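DMATS type aromatic prenyltransferase (Micromonospora olivasterospora, PDB 6ZRY) probably transfers a dimethylallyl group to position 6 of the indole ring of tryptophan, which it binds inside an ABBA-type barrel. Local coordinates at residues V61-A66 with L75-E80; Y213-E218 with G255-G260; V278-Y283 with A328-R333. One frame throughout, in Å; residues are numbered along the deposited sequence.

Contact 1. Residues V61-A66 with L75-E80; sequences VEFSIA and LRILGE. With TRP (tryptophan), chain C.
Strands 61-66 and 75-79 pair antiparallel as a beta hairpin. Glu62 with Leu78 and Ser64 with Arg76 form the hydrogen-bonded pairs. The tight face carries Val61, Phe63 and Ile77 and is covered by helices 6-21 and 26-36. Ile77 presents its two branches to different partners: CG2 meets Val61 CG1 at 3.6 Å, and CG1 lies 3.8 Å from Phe63 CD1. Gly79 leaves room for Val61, whose CG2 would collide with a CB at that position. The other face, with Glu62, Ser64, Arg76 and Leu78, is more polar, and Arg76 and Leu78 are partly exposed. Arg76 bends at chi2 (93°) and chi3, which brings its guanidinium edge to Ser64. Arg76 NE donates to Ser64 OG at a short 2.5 Å, and NH2 adds a weak bond to the same oxygen. Glu62 extends from the same face, CG anti to the backbone N. Its OE2 accepts the indole N-H of the bound tryptophan, 2.7 Å from NE1 (N-H...O 151°). An alanine at Glu62 removes this acceptor and would probably weaken the hold on the indole. The carboxylate would also be expected to make the indole more electron-rich, consistent with attack on a prenyl cation, as in related prenyltransferases.

Contact 2. Residues Y213-E218 with G255-G260; sequences YLTHHE and GRPLVG
Gly260 O is held twice by the neighbouring strand. Leu214 N donates to it at 2.7 Å, almost along the C=O axis and nearly straight (N-H...O 169°). The CA-H of Tyr213 adds a softer contact, with Tyr213 CA 3.3 Å from Gly260 O. The return bond runs from Gly260 N to Leu214 O at 3.0 Å, which completes an antiparallel hydrogen-bonded pair. His216 N then donates to Leu258 O, also at 3.0 Å.

The return bond from Leu258 N does not reach His216 O directly; a water stands between them. It donates to His216 O at 2.7 Å and accepts from Leu258 N at 2.9 Å. A second water joins Glu218 N to Gly255 O.

The face with Thr215 and Val259 is close-packed. Thr215 CG2, anti to the backbone N, presses on Pro257 CG at 3.3 Å, tighter than usual for two carbons. The same methyl lies over one face of the His217 ring, toward its rim. Val259 CG1 approaches the edge of the Tyr213 ring near its plane, 4.1 Å from CD2.

Several polar ends turn to neighbouring strands. Thr215 OG1 bonds Thr196 OG1, Tyr213 OH bonds Tyr148 OH, and His216 ND1 bonds Asp193 OD1. The Asp193 bond would hold the rotation of the His216 ring. The carboxylate would be expected to favour a protonated imidazole, but Arg185, whose side chain also touches His216, would oppose the extra charge.

The chemistry therefore changes along the contact. Direct backbone bonds join the strands at the Tyr213 and Gly260 end. At the Pro257 end, water-mediated bonds and an apolar proline contact take over from them.

Contact 3. Residues V278-Y283 with A328-R333; sequences VPIRSY and AHVSLR. With TRP (tryptophan), chain C.
Val278 and Val330 form an antiparallel hydrogen-bonded pair, after which the chain bends through an inverse gamma turn centred on Pro279 into a short 3-10 segment. The turn brings Ile280 and Arg281 back over strand 328-333. Ile280 CD1 packs on Val330 CG1 at 4.3 Å, while helix 236-247 touches both valines. Arg281 leaves the backbone in the crowded position (chi1 66°) and then runs extended to NE. Its guanidinium is held along its edge. Arg281 NH1 donates to Ala328 O at 2.8 Å, from above the carbonyl plane. Arg281 NH2 donates to the tryptophan carboxylate, 3.0 Å from OXT. NE forms a salt bridge with Asp56, so three partners hold the guanidinium. The His329 ring lies beside it, the two planes 68° apart. Arg281 NH1 sits 3.2 Å above one face of the ring, toward the rim. The indole covers the opposite face, with its CZ2 3.5 Å above the ring centre. His329 NE2 comes within 3.2 Å of the ligand's CE2. Arg281 thus receives the carboxylate of the amino acid while His329 lies against its indole. Together they form one wall of the tryptophan pocket in the ABBA barrel of this aromatic prenyltransferase.

Overall arrangement
The contacts follow one another along the chain, contact 1 first and contact 3 last. All three belong to one curled antiparallel sheet, the barrel of the ABBA fold, with helices packed outside it. Contact 1 is an N-terminal hairpin, and strand 341-346 lies between it and strand 327-333 of contact 3. Their centres are 14 Å apart, and both touch the bound tryptophan. Contact 2 lies about 19 Å from contact 1 and 11 Å from contact 3, measured between centres. Strand 258-265 pairs with strand 273-278, which leads into contact 3. Arg256 also bonds Ser282 and Tyr283. The barrel thus brings segments far apart in sequence round the bound tryptophan, the probable substrate.

Contact 1. Residues V61-A66 with L75-E80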
loop_
_atom_site.group_PDB
_atom_site.type_symbol
_atom_site.label_atom_id
_atom_site.label_comp_id
_atom_site.label_asym_id
_atom_site.label_seq_id
_atom_site.Cartn_x
_atom_site.Cartn_y
_atom_site.Cartn_z
ATOM N N VAL A 61 -5.021 0.680 -9.694
ATOM C CA VAL A 61 -5.593 1.272 -8.457
ATOM C C VAL A 61 -5.993 0.117 -7.516
ATOM O O VAL A 61 -6.479 -0.937 -8.029
ATOM C CB VAL A 61 -6.782 2.213 -8.779
ATOM C CG1 VAL A 61 -7.789 2.292 -7.635
ATOM C CG2 VAL A 61 -6.304 3.615 -9.175
ATOM N N GLU A 62 -5.778 0.306 -6.213
ATOM C CA GLU A 62 -6.257 -0.611 -5.138
ATOM C C GLU A 62 -6.854 0.257 -4.036
ATOM O O GLU A 62 -6.250 1.280 -3.693
ATOM C CB GLU A 62 -5.122 -1.460 -4.590
ATOM C CG GLU A 62 -5.567 -2.402 -3.496
ATOM C CD GLU A 62 -4.462 -3.292 -2.958
ATOM O OE1 GLU A 62 -4.302 -4.425 -3.454
ATOM O OE2 GLU A 62 -3.755 -2.817 -2.066
ATOM N N PHE A 63 -8.016 -0.109 -3.528
ATOM C CA PHE A 63 -8.705 0.597 -2.443
ATOM C C PHE A 63 -8.283 -0.017 -1.120
ATOM O O PHE A 63 -7.868 -1.159 -1.111
ATOM C CB PHE A 63 -10.216 0.472 -2.603
ATOM C CG PHE A 63 -10.756 1.031 -3.895
ATOM C CD1 PHE A 63 -10.777 2.401 -4.114
ATOM C CD2 PHE A 63 -11.207 0.186 -4.897
ATOM C CE1 PHE A 63 -11.279 2.929 -5.305
ATOM C CE2 PHE A 63 -11.706 0.709 -6.083
ATOM C CZ PHE A 63 -11.737 2.079 -6.288
ATOM N N SER A 64 -8.411 0.727 -0.037
ATOM C CA SER A 64 -8.321 0.164 1.325
ATOM C C SER A 64 -9.143 0.983 2.280
ATOM O O SER A 64 -9.387 2.198 2.002
ATOM C CB SER A 64 -6.868 0.049 1.790
ATOM O OG SER A 64 -6.219 1.307 1.815
ATOM N N ILE A 65 -9.579 0.341 3.350
ATOM C CA ILE A 65 -10.306 0.981 4.447
ATOM C C ILE A 65 -9.585 0.624 5.754
ATOM O O ILE A 65 -9.319 -0.538 5.985
ATOM C CB ILE A 65 -11.801 0.638 4.394
ATOM C CG1 ILE A 65 -12.552 1.294 5.544
ATOM C CG2 ILE A 65 -12.057 -0.843 4.292
ATOM C CD1 ILE A 65 -14.027 1.506 5.241
ATOM N N ALA A 66 -9.196 1.649 6.476
ATOM C CA ALA A 66 -8.470 1.573 7.752
ATOM C C ALA A 66 -9.445 1.870 8.874
ATOM O O ALA A 66 -9.989 2.970 8.901
ATOM C CB ALA A 66 -7.298 2.525 7.744
ATOM N N LEU A 75 -10.304 6.036 4.178
ATOM C CA LEU A 75 -10.343 5.405 2.833
ATOM C C LEU A 75 -9.081 5.840 2.089
ATOM O O LEU A 75 -8.717 7.023 2.166
ATOM C CB LEU A 75 -11.653 5.862 2.184
ATOM C CG LEU A 75 -11.941 5.512 0.735
ATOM C CD1 LEU A 75 -11.863 4.016 0.480
ATOM C CD2 LEU A 75 -13.325 6.041 0.372
ATOM N N ARG A 76 -8.416 4.914 1.416
ATOM C CA ARG A 76 -7.212 5.244 0.624
ATOM C C ARG A 76 -7.288 4.569 -0.745
ATOM O O ARG A 76 -7.949 3.508 -0.878
ATOM C CB ARG A 76 -5.945 4.854 1.382
ATOM C CG ARG A 76 -5.907 5.369 2.813
ATOM C CD ARG A 76 -6.455 4.350 3.818
ATOM N NE ARG A 76 -5.822 3.060 3.584
ATOM C CZ ARG A 76 -4.518 2.793 3.816
ATOM N NH1 ARG A 76 -3.728 3.710 4.348
ATOM N NH2 ARG A 76 -4.022 1.598 3.534
ATOM N N ILE A 77 -6.633 5.190 -1.714
ATOM C CA ILE A 77 -6.392 4.623 -3.052
ATOM C C ILE A 77 -4.890 4.599 -3.238
ATOM O O ILE A 77 -4.282 5.682 -3.110
ATOM C CB ILE A 77 -7.043 5.462 -4.162
ATOM C CG1 ILE A 77 -8.563 5.484 -4.045
ATOM C CG2 ILE A 77 -6.586 4.931 -5.499
ATOM C CD1 ILE A 77 -9.228 6.566 -4.850
ATOM N N LEU A 78 -4.340 3.445 -3.593
ATOM C CA LEU A 78 -2.954 3.313 -4.075
ATOM C C LEU A 78 -3.008 3.161 -5.584
ATOM O O LEU A 78 -3.796 2.348 -6.059
ATOM C CB LEU A 78 -2.303 2.096 -3.417
ATOM C CG LEU A 78 -0.851 1.809 -3.820
ATOM C CD1 LEU A 78 0.090 2.842 -3.226
ATOM C CD2 LEU A 78 -0.442 0.436 -3.370
ATOM N N GLY A 79 -2.185 3.872 -6.333
ATOM C CA GLY A 79 -2.111 3.568 -7.765
ATOM C C GLY A 79 -1.113 4.402 -8.503
ATOM O O GLY A 79 -0.231 5.017 -7.860
ATOM N N GLU A 80 -1.211 4.372 -9.834
ATOM C CA GLU A 80 -0.255 5.048 -10.705
ATOM C C GLU A 80 -0.992 5.549 -11.944
ATOM O O GLU A 80 -2.039 4.997 -12.298
ATOM C CB GLU A 80 0.939 4.140 -11.051
ATOM C CG GLU A 80 0.580 2.893 -11.826
ATOM C CD GLU A 80 1.768 2.006 -12.161
ATOM O OE1 GLU A 80 2.919 2.503 -12.163
ATOM O OE2 GLU A 80 1.544 0.812 -12.414
HETATM N N TRP C . -0.165 -5.841 -5.627
HETATM C CA TRP C . 1.235 -5.703 -5.095
HETATM C C TRP C . 1.524 -6.843 -4.115
HETATM O O TRP C . 2.694 -7.050 -3.746
HETATM C CB TRP C . 1.456 -4.323 -4.446
HETATM C CG TRP C . 0.600 -4.043 -3.251
HETATM C CD1 TRP C . -0.686 -3.574 -3.246
HETATM C CD2 TRP C . 0.973 -4.200 -1.869
HETATM N NE1 TRP C . -1.135 -3.438 -1.957
HETATM C CE2 TRP C . -0.139 -3.802 -1.091
HETATM C CE3 TRP C . 2.139 -4.621 -1.212
HETATM C CZ2 TRP C . -0.124 -3.836 0.305
HETATM C CZ3 TRP C . 2.152 -4.652 0.166
HETATM C CH2 TRP C . 1.038 -4.257 0.911
HETATM O OXT TRP C . 0.598 -7.571 -3.692
#

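Contact 2. Residues Y213-E218 with G255-G260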
loop_
_atom_site.group_PDB
_atom_site.type_symbol
_atom_site.label_atom_id
_atom_site.label_comp_id
_atom_site.label_asym_id
_atom_site.label_seq_id
_atom_site.Cartn_x
_atom_site.Cartn_y
_atom_site.Cartn_z
ATOM N N TYR A 213 9.054 -0.163 3.649
ATOM C CA TYR A 213 8.405 -1.487 3.578
ATOM C C TYR A 213 9.421 -2.527 3.144
ATOM O O TYR A 213 10.112 -2.272 2.120
ATOM C CB TYR A 213 7.265 -1.471 2.578
ATOM C CG TYR A 213 6.050 -0.647 2.914
ATOM C CD1 TYR A 213 6.106 0.736 3.018
ATOM C CD2 TYR A 213 4.793 -1.244 2.981
ATOM C CE1 TYR A 213 4.978 1.498 3.265
ATOM C CE2 TYR A 213 3.650 -0.489 3.220
ATOM C CZ TYR A 213 3.748 0.889 3.357
ATOM O OH TYR A 213 2.646 1.669 3.563
ATOM N N LEU A 214 9.507 -3.633 3.874
ATOM C CA LEU A 214 10.390 -4.798 3.573
ATOM C C LEU A 214 9.498 -5.977 3.194
ATOM O O LEU A 214 8.549 -6.220 3.930
ATOM C CB LEU A 214 11.190 -5.170 4.813
ATOM C CG LEU A 214 12.490 -4.438 5.067
ATOM C CD1 LEU A 214 12.287 -2.950 5.112
ATOM C CD2 LEU A 214 13.098 -4.926 6.403
ATOM N N THR A 215 9.817 -6.673 2.127
ATOM C CA THR A 215 9.139 -7.913 1.726
ATOM C C THR A 215 9.998 -9.066 2.207
ATOM O O THR A 215 11.199 -9.101 1.863
ATOM C CB THR A 215 8.866 -7.954 0.222
ATOM O OG1 THR A 215 8.071 -6.806 -0.117
ATOM C CG2 THR A 215 8.170 -9.225 -0.203
ATOM N N HIS A 216 9.405 -9.953 2.985
ATOM C CA HIS A 216 10.062 -11.117 3.605
ATOM C C HIS A 216 9.706 -12.364 2.796
ATOM O O HIS A 216 8.659 -12.966 3.082
ATOM C CB HIS A 216 9.629 -11.244 5.074
ATOM C CG HIS A 216 9.952 -10.058 5.905
ATOM N ND1 HIS A 216 11.257 -9.725 6.252
ATOM C CD2 HIS A 216 9.163 -9.146 6.509
ATOM C CE1 HIS A 216 11.250 -8.646 6.996
ATOM N NE2 HIS A 216 9.989 -8.286 7.194
ATOM N N HIS A 217 10.515 -12.732 1.821
ATOM C CA HIS A 217 10.223 -13.869 0.910
ATOM C C HIS A 217 10.325 -15.193 1.674
ATOM O O HIS A 217 11.273 -15.347 2.446
ATOM C CB HIS A 217 11.128 -13.820 -0.325
ATOM C CG HIS A 217 10.790 -12.686 -1.219
ATOM N ND1 HIS A 217 9.734 -12.743 -2.118
ATOM C CD2 HIS A 217 11.298 -11.437 -1.292
ATOM C CE1 HIS A 217 9.641 -11.592 -2.751
ATOM N NE2 HIS A 217 10.596 -10.760 -2.252
ATOM N N GLU A 218 9.347 -16.084 1.476
ATOM C CA GLU A 218 9.326 -17.468 2.033
ATOM C C GLU A 218 9.773 -17.416 3.494
ATOM O O GLU A 218 10.837 -17.991 3.828
ATOM C CB GLU A 218 10.238 -18.377 1.206
ATOM C CG GLU A 218 9.713 -18.648 -0.193
ATOM C CD GLU A 218 10.786 -18.565 -1.261
ATOM O OE1 GLU A 218 10.986 -19.565 -1.984
ATOM O OE2 GLU A 218 11.423 -17.505 -1.361
ATOM N N GLY A 255 3.528 -18.856 0.137
ATOM C CA GLY A 255 2.778 -18.220 -0.958
ATOM C C GLY A 255 3.244 -16.795 -1.143
ATOM O O GLY A 255 4.461 -16.562 -1.136
ATOM N N ARG A 256 2.320 -15.857 -1.276
ATOM C CA ARG A 256 2.662 -14.433 -1.353
ATOM C C ARG A 256 3.281 -14.039 -0.020
ATOM O O ARG A 256 2.884 -14.555 1.029
ATOM C CB ARG A 256 1.450 -13.604 -1.739
ATOM C CG ARG A 256 0.994 -13.871 -3.159
ATOM C CD ARG A 256 -0.084 -12.904 -3.575
ATOM N NE ARG A 256 -0.722 -13.278 -4.822
ATOM C CZ ARG A 256 -0.284 -12.964 -6.047
ATOM N NH1 ARG A 256 0.830 -12.265 -6.214
ATOM N NH2 ARG A 256 -0.966 -13.376 -7.104
ATOM N N PRO A 257 4.336 -13.194 -0.046
ATOM C CA PRO A 257 5.161 -12.958 1.130
ATOM C C PRO A 257 4.523 -11.994 2.137
ATOM O O PRO A 257 3.828 -11.089 1.733
ATOM C CB PRO A 257 6.438 -12.322 0.534
ATOM C CG PRO A 257 5.957 -11.600 -0.692
ATOM C CD PRO A 257 4.828 -12.468 -1.228
ATOM N N LEU A 258 4.833 -12.186 3.411
ATOM C CA LEU A 258 4.558 -11.188 4.452
ATOM C C LEU A 258 5.363 -9.929 4.139
ATOM O O LEU A 258 6.506 -10.041 3.622
ATOM C CB LEU A 258 4.922 -11.731 5.824
ATOM C CG LEU A 258 4.055 -12.881 6.324
ATOM C CD1 LEU A 258 4.640 -13.455 7.584
ATOM C CD2 LEU A 258 2.627 -12.428 6.563
ATOM N N VAL A 259 4.815 -8.798 4.499
ATOM C CA VAL A 259 5.459 -7.488 4.328
ATOM C C VAL A 259 5.380 -6.762 5.646
ATOM O O VAL A 259 4.333 -6.789 6.295
ATOM C CB VAL A 259 4.837 -6.690 3.183
ATOM C CG1 VAL A 259 5.395 -5.296 3.098
ATOM C CG2 VAL A 259 5.007 -7.404 1.864
ATOM N N GLY A 260 6.466 -6.149 6.032
ATOM C CA GLY A 260 6.502 -5.272 7.196
ATOM C C GLY A 260 6.832 -3.868 6.809
ATOM O O GLY A 260 7.672 -3.690 5.911
HETATM O O HOH W 1 6.596 -14.473 3.795
HETATM O O HOH W 2 6.896 -15.656 -0.008
#

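Contact 3. Residues V278-Y283 with A328-R333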
loop_
_atom_site.group_PDB
_atom_site.type_symbol
_atom_site.label_atom_id
_atom_site.label_comp_id
_atom_site.label_asym_id
_atom_site.label_seq_id
_atom_site.Cartn_x
_atom_site.Cartn_y
_atom_site.Cartn_z
ATOM N N VAL A 278 -0.474 -9.007 5.710
ATOM C CA VAL A 278 -0.678 -10.392 5.272
ATOM C C VAL A 278 -1.418 -10.366 3.940
ATOM O O VAL A 278 -2.564 -9.876 3.874
ATOM C CB VAL A 278 -1.454 -11.208 6.318
ATOM C CG1 VAL A 278 -1.685 -12.628 5.854
ATOM C CG2 VAL A 278 -0.751 -11.184 7.673
ATOM N N PRO A 279 -0.851 -10.992 2.884
ATOM C CA PRO A 279 -1.538 -11.122 1.591
ATOM C C PRO A 279 -2.506 -12.308 1.665
ATOM O O PRO A 279 -2.275 -13.378 1.056
ATOM C CB PRO A 279 -0.380 -11.333 0.636
ATOM C CG PRO A 279 0.596 -12.160 1.458
ATOM C CD PRO A 279 0.492 -11.598 2.851
ATOM N N ILE A 280 -3.599 -12.055 2.369
ATOM C CA ILE A 280 -4.599 -13.066 2.800
ATOM C C ILE A 280 -5.151 -13.811 1.597
ATOM O O ILE A 280 -5.435 -14.992 1.740
ATOM C CB ILE A 280 -5.680 -12.405 3.651
ATOM C CG1 ILE A 280 -6.656 -13.460 4.194
ATOM C CG2 ILE A 280 -6.386 -11.297 2.904
ATOM C CD1 ILE A 280 -7.426 -13.021 5.373
ATOM N N ARG A 281 -5.238 -13.168 0.418
ATOM C CA ARG A 281 -5.765 -13.800 -0.822
ATOM C C ARG A 281 -4.980 -15.069 -1.152
ATOM O O ARG A 281 -5.535 -15.950 -1.846
ATOM C CB ARG A 281 -5.688 -12.847 -2.016
ATOM C CG ARG A 281 -4.265 -12.483 -2.455
ATOM C CD ARG A 281 -4.396 -11.426 -3.524
ATOM N NE ARG A 281 -3.203 -10.977 -4.191
ATOM C CZ ARG A 281 -2.259 -10.190 -3.679
ATOM N NH1 ARG A 281 -2.287 -9.788 -2.425
ATOM N NH2 ARG A 281 -1.260 -9.792 -4.456
ATOM N N SER A 282 -3.746 -15.179 -0.696
ATOM C CA SER A 282 -2.850 -16.333 -1.008
ATOM C C SER A 282 -3.127 -17.513 -0.051
ATOM O O SER A 282 -2.642 -18.603 -0.327
ATOM C CB SER A 282 -1.414 -15.890 -0.951
ATOM O OG SER A 282 -0.526 -16.886 -1.412
ATOM N N TYR A 283 -3.893 -17.310 1.020
ATOM C CA TYR A 283 -4.001 -18.268 2.152
ATOM C C TYR A 283 -5.451 -18.631 2.443
ATOM O O TYR A 283 -5.702 -19.164 3.518
ATOM C CB TYR A 283 -3.245 -17.676 3.348
ATOM C CG TYR A 283 -1.785 -17.482 3.030
ATOM C CD1 TYR A 283 -0.923 -18.564 2.986
ATOM C CD2 TYR A 283 -1.283 -16.237 2.653
ATOM C CE1 TYR A 283 0.417 -18.417 2.667
ATOM C CE2 TYR A 283 0.055 -16.071 2.319
ATOM C CZ TYR A 283 0.910 -17.165 2.317
ATOM O OH TYR A 283 2.229 -17.013 1.976
ATOM N N ALA A 328 -7.381 -8.370 -0.756
ATOM C CA ALA A 328 -6.037 -8.616 -1.290
ATOM C C ALA A 328 -5.027 -8.787 -0.141
ATOM O O ALA A 328 -4.109 -9.630 -0.242
ATOM C CB ALA A 328 -5.643 -7.459 -2.182
ATOM N N HIS A 329 -5.176 -7.967 0.864
ATOM C CA HIS A 329 -4.305 -7.888 2.052
ATOM C C HIS A 329 -5.139 -7.533 3.279
ATOM O O HIS A 329 -6.222 -6.919 3.140
ATOM C CB HIS A 329 -3.210 -6.838 1.906
ATOM C CG HIS A 329 -2.407 -6.910 0.666
ATOM N ND1 HIS A 329 -1.194 -7.534 0.630
ATOM C CD2 HIS A 329 -2.607 -6.396 -0.568
ATOM C CE1 HIS A 329 -0.669 -7.407 -0.595
ATOM N NE2 HIS A 329 -1.524 -6.728 -1.348
ATOM N N VAL A 330 -4.622 -7.863 4.448
ATOM C CA VAL A 330 -5.108 -7.272 5.713
ATOM C C VAL A 330 -3.889 -6.948 6.554
ATOM O O VAL A 330 -2.904 -7.727 6.497
ATOM C CB VAL A 330 -6.098 -8.205 6.450
ATOM C CG1 VAL A 330 -5.448 -9.498 6.857
ATOM C CG2 VAL A 330 -6.715 -7.491 7.651
ATOM N N SER A 331 -3.919 -5.825 7.242
ATOM C CA SER A 331 -2.743 -5.312 7.961
ATOM C C SER A 331 -3.110 -4.888 9.374
ATOM O O SER A 331 -4.215 -4.435 9.615
ATOM C CB SER A 331 -2.050 -4.187 7.188
ATOM O OG SER A 331 -2.764 -2.957 7.332
ATOM N N LEU A 332 -2.172 -5.089 10.281
ATOM C CA LEU A 332 -2.227 -4.609 11.662
ATOM C C LEU A 332 -1.217 -3.484 11.820
ATOM O O LEU A 332 -0.040 -3.709 11.442
ATOM C CB LEU A 332 -1.897 -5.757 12.607
ATOM C CG LEU A 332 -1.906 -5.372 14.082
ATOM C CD1 LEU A 332 -3.305 -4.993 14.531
ATOM C CD2 LEU A 332 -1.338 -6.495 14.926
ATOM N N ARG A 333 -1.669 -2.337 12.357
ATOM C CA ARG A 333 -0.861 -1.112 12.589
ATOM C C ARG A 333 -0.636 -0.981 14.093
ATOM O O ARG A 333 -1.609 -0.922 14.793
ATOM C CB ARG A 333 -1.554 0.141 12.012
ATOM C CG ARG A 333 -2.061 -0.020 10.576
ATOM C CD ARG A 333 -2.896 1.118 9.950
ATOM N NE ARG A 333 -3.721 1.931 10.859
ATOM C CZ ARG A 333 -5.034 1.801 11.065
ATOM N NH1 ARG A 333 -5.738 0.864 10.443
ATOM N NH2 ARG A 333 -5.648 2.604 11.923
HETATM N N TRP C . -0.165 -5.841 -5.627
HETATM C CA TRP C . 1.235 -5.703 -5.095
HETATM C C TRP C . 1.524 -6.843 -4.115
HETATM O O TRP C . 2.694 -7.050 -3.746
HETATM C CB TRP C . 1.456 -4.323 -4.446
HETATM C CG TRP C . 0.600 -4.043 -3.251
HETATM C CD1 TRP C . -0.686 -3.574 -3.246
HETATM C CD2 TRP C . 0.973 -4.200 -1.869
HETATM N NE1 TRP C . -1.135 -3.438 -1.957
HETATM C CE2 TRP C . -0.139 -3.802 -1.091
HETATM C CE3 TRP C . 2.139 -4.621 -1.212
HETATM C CZ2 TRP C . -0.124 -3.836 0.305
HETATM C CZ3 TRP C . 2.152 -4.652 0.166
HETATM C CH2 TRP C . 1.038 -4.257 0.911
HETATM O OXT TRP C . 0.598 -7.571 -3.692
#